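Local structure of Methylcobalamin\: coenzyme M methyltransferase (Methanosarcina mazei, 4AY8) at residues Ala204-Ile209 and Val242-Ile247; Ile254-Ala259 and Gly283-Leu288. The protein transfers the methyl group of a methylated corrinoid to the thiol of coenzyme M, using a zinc ion, in methanogenesis. All coordinates share one frame; numbering follows the deposited sequence.

Contact 1 of 2, residues Ala204-Ile209 and Val242-Ile247; sequences ADVIAI and VTVLHI. With ZN (zinc ion), chain D; COM (1-thioethanesulfonic acid), chain C.
Ile209 and Val244 bury the most surface between two neighbouring parallel strands, 206-209 and 242-246, which run side by side with their short axes 16° apart. The backbone of Val244 is gripped twice: its N donates to Ile207 O at 2.9 Å, and its O accepts the N-H of Ile209. On the face that carries Val206 and Ala208, CG2 of Val244 reaches back to CG1 of Val206 at 4.0 Å, while its CB lies beside the methyl of Ala208. Val242 adds its CG1 to the same face, beside CG2 of Val206, and a water joins Val242 N to Asp205 O at the N-terminal end of the pair. Ile209 turns to the other face. Its CG1 lies between the backbone N and the carbonyl carbon (chi1 71°), which sets it 3.8 Å from CD1 of Leu245. At the C-terminal end Ile209 O accepts from His246 N at 2.8 Å, almost straight along the carbonyl, and the His246 ring swings out so that NE2 binds zinc at 2.2 Å. Coenzyme M binds the zinc through its S1, 2.4 Å from the metal; Cys248 and Cys325 complete the site, and ND1 is hydrogen-bonded to Ser267 OG. The strands form a beta-alpha-beta unit of the TIM barrel: helix 221-238 connects them and packs on Ile209 and Leu245, helix 15-24 meets the valine face, and strands 150-155 and 265-267 flank the pair.

Contact 2 of 2, residues Ile254-Ala259 and Gly283-Leu288; sequences ILSDMA and GTRARL
Ser256 and Arg285 meet at the outer end of this contact, where helix 252-259 of the TIM barrel packs against the turn leading into strand 287-292. Arg285 leaves its backbone with CG anti to the carbonyl carbon (chi1 -66°), then bends at chi2 and chi3, which curls the guanidinium back to the helix. Ser256 holds OG anti to its own backbone N (chi1 -176°), facing the incoming group. NH2 gives the firmer hydrogen bond, 2.7 Å to Ser256 OG, with the oxygen tilted 18° out of the guanidinium plane; NH1 adds a weak one to the same oxygen. The methyl of Ala259 lies over one face of the guanidinium, off-centre, with its CB 3.8 Å from NH2. NH2 also forms a salt bridge with Asp260, just past the helix segment, and that second hold probably limits the turning of the group. An alanine in place of Ser256 has no OG to receive NH2 and NH1, and the curled arginine end would probably be freer to turn, even with Asp260 still holding NH2. Farther in, the contact is apolar: Leu255 and Leu288 approach through their CD1 methyls at a loose 4.5 Å, with Leu266 of strand 265-267 and Ile282 of helix 275-282 also against the helix side chains. Between the serine-arginine pair and the leucines, the CB atoms of Ala259 and Ala286 stand 4.0 Å apart.

Contact 1 closes along the chain before contact 2 opens, and they lie about 14 Å apart, centre to centre. Strand 242-246 is followed directly by helix 252-259, so one beta-alpha step carries the chain from the first contact to the second. Both reach the same parallel sheet, in which strand 265-267 separates 242-246 from 287-292. They touch where the selenomethionine Met258 places its CE 3.9 Å from Leu245 O and 4.0 Å from Ile247 CD1. Contact 1 thus lies in the barrel wall at the zinc and coenzyme M site, whereas contact 2 joins an outer helix to the approach of a later strand.

Contact 1 of 2, residues Ala204-Ile209 and Val242-Ile247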
ATOM      1  N   ALA A 204     -13.618  -3.906   0.037  1.00  4.14           N
ATOM      2  CA  ALA A 204     -12.592  -2.863  -0.076  1.00  4.42           C
ATOM      3  C   ALA A 204     -12.999  -1.749  -1.049  1.00  4.52           C
ATOM      4  O   ALA A 204     -13.492  -2.023  -2.146  1.00  4.29           O
ATOM      5  CB  ALA A 204     -11.258  -3.456  -0.481  1.00  4.12           C
ATOM      6  N   ASP A 205     -12.783  -0.500  -0.640  1.00  4.15           N
ATOM      7  CA  ASP A 205     -13.099   0.658  -1.479  1.00  4.79           C
ATOM      8  C   ASP A 205     -11.920   1.068  -2.358  1.00  4.42           C
ATOM      9  O   ASP A 205     -12.099   1.666  -3.413  1.00  4.24           O
ATOM     10  CB  ASP A 205     -13.507   1.846  -0.614  1.00  4.78           C
ATOM     11  CG  ASP A 205     -14.724   1.551   0.235  1.00  6.12           C
ATOM     12  OD1 ASP A 205     -15.814   1.356  -0.355  1.00  6.71           O
ATOM     13  OD2 ASP A 205     -14.579   1.512   1.477  1.00  3.90           O
ATOM     14  N   VAL A 206     -10.711   0.774  -1.887  1.00  4.25           N
ATOM     15  CA  VAL A 206      -9.493   1.099  -2.612  1.00  3.63           C
ATOM     16  C   VAL A 206      -8.546  -0.091  -2.464  1.00  3.80           C
ATOM     17  O   VAL A 206      -8.458  -0.686  -1.387  1.00  3.31           O
ATOM     18  CB  VAL A 206      -8.815   2.384  -2.052  1.00  4.06           C
ATOM     19  CG1 VAL A 206      -7.451   2.625  -2.702  1.00  2.00           C
ATOM     20  CG2 VAL A 206      -9.725   3.617  -2.217  1.00  2.74           C
ATOM     21  N   ILE A 207      -7.867  -0.453  -3.549  1.00  3.27           N
ATOM     22  CA  ILE A 207      -6.800  -1.430  -3.466  1.00  3.81           C
ATOM     23  C   ILE A 207      -5.477  -0.697  -3.607  1.00  4.04           C
ATOM     24  O   ILE A 207      -5.210  -0.089  -4.638  1.00  4.58           O
ATOM     25  CB  ILE A 207      -6.898  -2.504  -4.554  1.00  3.52           C
ATOM     26  CG1 ILE A 207      -8.288  -3.130  -4.556  1.00  3.09           C
ATOM     27  CG2 ILE A 207      -5.789  -3.570  -4.351  1.00  3.48           C
ATOM     28  CD1 ILE A 207      -8.635  -3.912  -3.268  1.00  2.97           C
ATOM     29  N   ALA A 208      -4.661  -0.757  -2.564  1.00  3.93           N
ATOM     30  CA  ALA A 208      -3.371  -0.074  -2.545  1.00  4.28           C
ATOM     31  C   ALA A 208      -2.237  -1.087  -2.553  1.00  4.07           C
ATOM     32  O   ALA A 208      -1.967  -1.739  -1.548  1.00  4.50           O
ATOM     33  CB  ALA A 208      -3.256   0.841  -1.317  1.00  3.09           C
ATOM     34  N   ILE A 209      -1.578  -1.224  -3.696  1.00  4.64           N
ATOM     35  CA  ILE A 209      -0.487  -2.177  -3.806  1.00  4.63           C
ATOM     36  C   ILE A 209       0.828  -1.492  -3.461  1.00  4.78           C
ATOM     37  O   ILE A 209       1.038  -0.301  -3.758  1.00  5.12           O
ATOM     38  CB  ILE A 209      -0.412  -2.883  -5.203  1.00  4.56           C
ATOM     39  CG1 ILE A 209       0.043  -1.933  -6.301  1.00  4.60           C
ATOM     40  CG2 ILE A 209      -1.747  -3.496  -5.594  1.00  4.60           C
ATOM     41  CD1 ILE A 209       0.192  -2.602  -7.655  1.00  3.60           C
ATOM     42  N   VAL A 242     -11.065   1.718  -7.648  1.00  6.71           N
ATOM     43  CA  VAL A 242     -10.032   2.734  -7.527  1.00  6.26           C
ATOM     44  C   VAL A 242      -8.801   2.065  -6.910  1.00  5.77           C
ATOM     45  O   VAL A 242      -8.921   1.280  -5.969  1.00  5.67           O
ATOM     46  CB  VAL A 242     -10.542   3.892  -6.659  1.00  6.33           C
ATOM     47  CG1 VAL A 242      -9.409   4.804  -6.210  1.00  6.11           C
ATOM     48  CG2 VAL A 242     -11.634   4.660  -7.417  1.00  6.48           C
ATOM     49  N   THR A 243      -7.625   2.344  -7.462  1.00  5.36           N
ATOM     50  CA  THR A 243      -6.394   1.733  -6.972  1.00  4.93           C
ATOM     51  C   THR A 243      -5.314   2.779  -6.677  1.00  4.82           C
ATOM     52  O   THR A 243      -5.334   3.898  -7.212  1.00  4.82           O
ATOM     53  CB  THR A 243      -5.808   0.704  -7.981  1.00  5.14           C
ATOM     54  OG1 THR A 243      -5.514   1.369  -9.208  1.00  4.07           O
ATOM     55  CG2 THR A 243      -6.758  -0.484  -8.217  1.00  3.57           C
ATOM     56  N   VAL A 244      -4.376   2.395  -5.821  1.00  4.57           N
ATOM     57  CA  VAL A 244      -3.193   3.191  -5.529  1.00  3.97           C
ATOM     58  C   VAL A 244      -1.928   2.339  -5.693  1.00  4.23           C
ATOM     59  O   VAL A 244      -1.885   1.170  -5.288  1.00  3.75           O
ATOM     60  CB  VAL A 244      -3.232   3.765  -4.099  1.00  4.64           C
ATOM     61  CG1 VAL A 244      -1.871   4.362  -3.725  1.00  3.73           C
ATOM     62  CG2 VAL A 244      -4.364   4.811  -3.946  1.00  3.12           C
ATOM     63  N   LEU A 245      -0.908   2.948  -6.290  1.00  4.23           N
ATOM     64  CA  LEU A 245       0.395   2.323  -6.492  1.00  4.15           C
ATOM     65  C   LEU A 245       1.431   2.983  -5.604  1.00  4.41           C
ATOM     66  O   LEU A 245       1.777   4.153  -5.803  1.00  4.33           O
ATOM     67  CB  LEU A 245       0.826   2.450  -7.948  1.00  3.89           C
ATOM     68  CG  LEU A 245       2.253   2.019  -8.252  1.00  4.24           C
ATOM     69  CD1 LEU A 245       2.465   0.533  -7.899  1.00  2.19           C
ATOM     70  CD2 LEU A 245       2.613   2.332  -9.710  1.00  4.05           C
ATOM     71  N   HIS A 246       1.918   2.225  -4.622  1.00  4.77           N
ATOM     72  CA  HIS A 246       2.971   2.670  -3.724  1.00  5.03           C
ATOM     73  C   HIS A 246       4.311   2.084  -4.131  1.00  5.49           C
ATOM     74  O   HIS A 246       4.458   0.871  -4.214  1.00  5.34           O
ATOM     75  CB  HIS A 246       2.672   2.224  -2.285  1.00  5.64           C
ATOM     76  CG  HIS A 246       3.798   2.480  -1.341  1.00  6.40           C
ATOM     77  ND1 HIS A 246       4.081   3.734  -0.846  1.00  6.73           N
ATOM     78  CD2 HIS A 246       4.748   1.653  -0.844  1.00  9.00           C
ATOM     79  CE1 HIS A 246       5.151   3.662  -0.072  1.00  7.10           C
ATOM     80  NE2 HIS A 246       5.572   2.413  -0.057  1.00  8.94           N
ATOM     81  N   ILE A 247       5.307   2.935  -4.355  1.00  5.84           N
ATOM     82  CA  ILE A 247       6.669   2.460  -4.586  1.00  5.46           C
ATOM     83  C   ILE A 247       7.602   3.371  -3.820  1.00  6.63           C
ATOM     84  O   ILE A 247       7.631   4.586  -4.046  1.00  6.46           O
ATOM     85  CB  ILE A 247       7.059   2.440  -6.100  1.00  5.55           C
ATOM     86  CG1 ILE A 247       6.138   1.504  -6.911  1.00  4.96           C
ATOM     87  CG2 ILE A 247       8.516   2.023  -6.289  1.00  3.61           C
ATOM     88  CD1 ILE A 247       6.324   1.607  -8.422  1.00  3.40           C
TER
HETATM   89 ZN    ZN D 600       7.155   1.325   0.970  1.00 16.99          ZN
HETATM   90  C1  COM C 500       5.482  -0.731   2.361  1.00 14.72           C
HETATM   91  C2  COM C 500       4.981  -2.039   2.953  1.00 15.33           C
HETATM   92  S1  COM C 500       6.626  -0.971   0.952  1.00 13.21           S
HETATM   93  S2  COM C 500       3.996  -1.853   4.298  1.00 14.55           S
HETATM   94  O1S COM C 500       4.787  -1.431   5.452  1.00 14.69           O
HETATM   95  O2S COM C 500       3.456  -3.199   4.598  1.00 16.57           O
HETATM   96  O3S COM C 500       2.894  -0.912   4.094  1.00 13.55           O
HETATM   97  O   HOH W   1     -13.136   1.863  -6.077  1.00 21.20           O

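Contact 2 of 2, residues Ile254-Ala259 and Gly283-Leu288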
ATOM      1  N   ILE A 254      11.039   7.371 -12.497  1.00  6.45           N
ATOM      2  CA  ILE A 254       9.936   6.573 -13.017  1.00  6.14           C
ATOM      3  C   ILE A 254       8.563   7.143 -12.665  1.00  6.20           C
ATOM      4  O   ILE A 254       7.539   6.536 -13.010  1.00  5.51           O
ATOM      5  CB  ILE A 254       9.964   5.098 -12.549  1.00  5.95           C
ATOM      6  CG1 ILE A 254       9.858   4.995 -11.029  1.00  6.45           C
ATOM      7  CG2 ILE A 254      11.191   4.360 -13.104  1.00  5.28           C
ATOM      8  CD1 ILE A 254       9.573   3.585 -10.553  1.00  7.17           C
ATOM      9  N   LEU A 255       8.544   8.293 -11.989  1.00  6.24           N
ATOM     10  CA  LEU A 255       7.287   8.865 -11.508  1.00  6.44           C
ATOM     11  C   LEU A 255       6.305   9.102 -12.663  1.00  6.28           C
ATOM     12  O   LEU A 255       5.123   8.761 -12.569  1.00  6.15           O
ATOM     13  CB  LEU A 255       7.556  10.137 -10.704  1.00  6.71           C
ATOM     14  CG  LEU A 255       6.463  10.735  -9.809  1.00  7.74           C
ATOM     15  CD1 LEU A 255       5.841   9.732  -8.795  1.00  6.04           C
ATOM     16  CD2 LEU A 255       7.043  11.945  -9.093  1.00  6.27           C
ATOM     17  N   SER A 256       6.782   9.641 -13.780  1.00  6.18           N
ATOM     18  CA  SER A 256       5.894   9.831 -14.909  1.00  5.66           C
ATOM     19  C   SER A 256       5.352   8.494 -15.406  1.00  5.75           C
ATOM     20  O   SER A 256       4.196   8.402 -15.825  1.00  4.74           O
ATOM     21  CB  SER A 256       6.582  10.555 -16.056  1.00  6.34           C
ATOM     22  OG  SER A 256       5.645  10.797 -17.092  1.00  5.30           O
ATOM     23  N   ASP A 257       6.194   7.468 -15.386  1.00  5.61           N
ATOM     24  CA  ASP A 257       5.779   6.152 -15.850  1.00  5.79           C
ATOM     25  C   ASP A 257       4.735   5.579 -14.907  1.00  5.59           C
ATOM     26  O   ASP A 257       3.756   4.970 -15.344  1.00  5.49           O
ATOM     27  CB  ASP A 257       6.969   5.220 -15.961  1.00  6.04           C
ATOM     28  CG  ASP A 257       7.884   5.582 -17.113  1.00  6.86           C
ATOM     29  OD1 ASP A 257       7.445   5.474 -18.286  1.00  6.49           O
ATOM     30  OD2 ASP A 257       9.038   5.952 -16.829  1.00  8.10           O
HETATM   31  N   MSE A 258       4.943   5.789 -13.615  1.00  5.36           N
HETATM   32  CA  MSE A 258       3.965   5.390 -12.612  1.00  5.51           C
HETATM   33  C   MSE A 258       2.616   6.019 -12.916  1.00  5.45           C
HETATM   34  O   MSE A 258       1.575   5.371 -12.790  1.00  5.39           O
HETATM   35  CB  MSE A 258       4.436   5.766 -11.208  1.00  5.30           C
HETATM   36  CG  MSE A 258       5.581   4.916 -10.723  1.00  5.66           C
HETATM   37 SE   MSE A 258       6.398   5.563  -9.098  1.00  8.53          SE
HETATM   38  CE  MSE A 258       4.901   5.269  -7.862  1.00  5.07           C
ATOM     39  N   ALA A 259       2.651   7.277 -13.344  1.00  5.73           N
ATOM     40  CA  ALA A 259       1.446   8.032 -13.660  1.00  5.70           C
ATOM     41  C   ALA A 259       0.716   7.520 -14.902  1.00  6.18           C
ATOM     42  O   ALA A 259      -0.448   7.841 -15.105  1.00  6.34           O
ATOM     43  CB  ALA A 259       1.771   9.508 -13.787  1.00  5.18           C
ATOM     44  N   GLY A 283       1.388  15.913 -13.943  1.00  8.07           N
ATOM     45  CA  GLY A 283       0.270  16.643 -14.528  1.00  8.45           C
ATOM     46  C   GLY A 283      -1.060  16.136 -14.001  1.00  8.94           C
ATOM     47  O   GLY A 283      -1.241  15.995 -12.792  1.00  8.69           O
ATOM     48  N   THR A 284      -1.994  15.845 -14.899  1.00  9.19           N
ATOM     49  CA  THR A 284      -3.301  15.373 -14.463  1.00  9.77           C
ATOM     50  C   THR A 284      -3.478  13.878 -14.723  1.00  9.17           C
ATOM     51  O   THR A 284      -4.590  13.360 -14.657  1.00  8.88           O
ATOM     52  CB  THR A 284      -4.439  16.133 -15.158  1.00  9.99           C
ATOM     53  OG1 THR A 284      -4.258  16.042 -16.571  1.00 12.19           O
ATOM     54  CG2 THR A 284      -4.457  17.592 -14.739  1.00 11.27           C
ATOM     55  N   ARG A 285      -2.384  13.170 -14.985  1.00  8.57           N
ATOM     56  CA  ARG A 285      -2.491  11.747 -15.294  1.00  8.33           C
ATOM     57  C   ARG A 285      -2.733  10.871 -14.062  1.00  7.25           C
ATOM     58  O   ARG A 285      -3.279   9.791 -14.181  1.00  7.08           O
ATOM     59  CB  ARG A 285      -1.269  11.284 -16.088  1.00  8.55           C
ATOM     60  CG  ARG A 285      -1.186  11.935 -17.476  1.00 10.05           C
ATOM     61  CD  ARG A 285       0.221  12.479 -17.704  1.00 12.17           C
ATOM     62  NE  ARG A 285       1.119  11.374 -17.674  1.00 12.79           N
ATOM     63  CZ  ARG A 285       2.360  11.378 -17.224  1.00  9.62           C
ATOM     64  NH1 ARG A 285       2.941  12.463 -16.756  1.00 10.63           N
ATOM     65  NH2 ARG A 285       3.015  10.247 -17.271  1.00  8.84           N
ATOM     66  N   ALA A 286      -2.341  11.350 -12.887  1.00  6.46           N
ATOM     67  CA  ALA A 286      -2.551  10.632 -11.634  1.00  5.59           C
ATOM     68  C   ALA A 286      -2.394  11.588 -10.458  1.00  5.10           C
ATOM     69  O   ALA A 286      -1.739  12.630 -10.575  1.00  4.77           O
ATOM     70  CB  ALA A 286      -1.579   9.466 -11.516  1.00  5.65           C
ATOM     71  N   ARG A 287      -3.025  11.257  -9.337  1.00  4.86           N
ATOM     72  CA  ARG A 287      -2.947  12.074  -8.116  1.00  4.69           C
ATOM     73  C   ARG A 287      -1.839  11.555  -7.214  1.00  4.63           C
ATOM     74  O   ARG A 287      -1.418  10.404  -7.343  1.00  4.29           O
ATOM     75  CB  ARG A 287      -4.274  12.044  -7.356  1.00  5.02           C
ATOM     76  CG  ARG A 287      -5.324  13.085  -7.803  1.00  5.22           C
ATOM     77  CD  ARG A 287      -5.601  13.049  -9.283  1.00  5.28           C
ATOM     78  NE  ARG A 287      -6.090  11.753  -9.740  1.00  5.75           N
ATOM     79  CZ  ARG A 287      -6.168  11.392 -11.018  1.00  8.02           C
ATOM     80  NH1 ARG A 287      -5.805  12.233 -11.979  1.00  8.37           N
ATOM     81  NH2 ARG A 287      -6.598  10.176 -11.342  1.00  9.03           N
ATOM     82  N   LEU A 288      -1.377  12.401  -6.298  1.00  4.75           N
ATOM     83  CA  LEU A 288      -0.211  12.095  -5.475  1.00  4.59           C
ATOM     84  C   LEU A 288      -0.607  11.884  -4.011  1.00  4.70           C
ATOM     85  O   LEU A 288      -1.389  12.649  -3.445  1.00  4.83           O
ATOM     86  CB  LEU A 288       0.828  13.213  -5.609  1.00  4.61           C
ATOM     87  CG  LEU A 288       2.290  12.890  -5.312  1.00  4.25           C
ATOM     88  CD1 LEU A 288       2.835  11.768  -6.209  1.00  3.60           C
ATOM     89  CD2 LEU A 288       3.169  14.161  -5.386  1.00  5.59           C
TER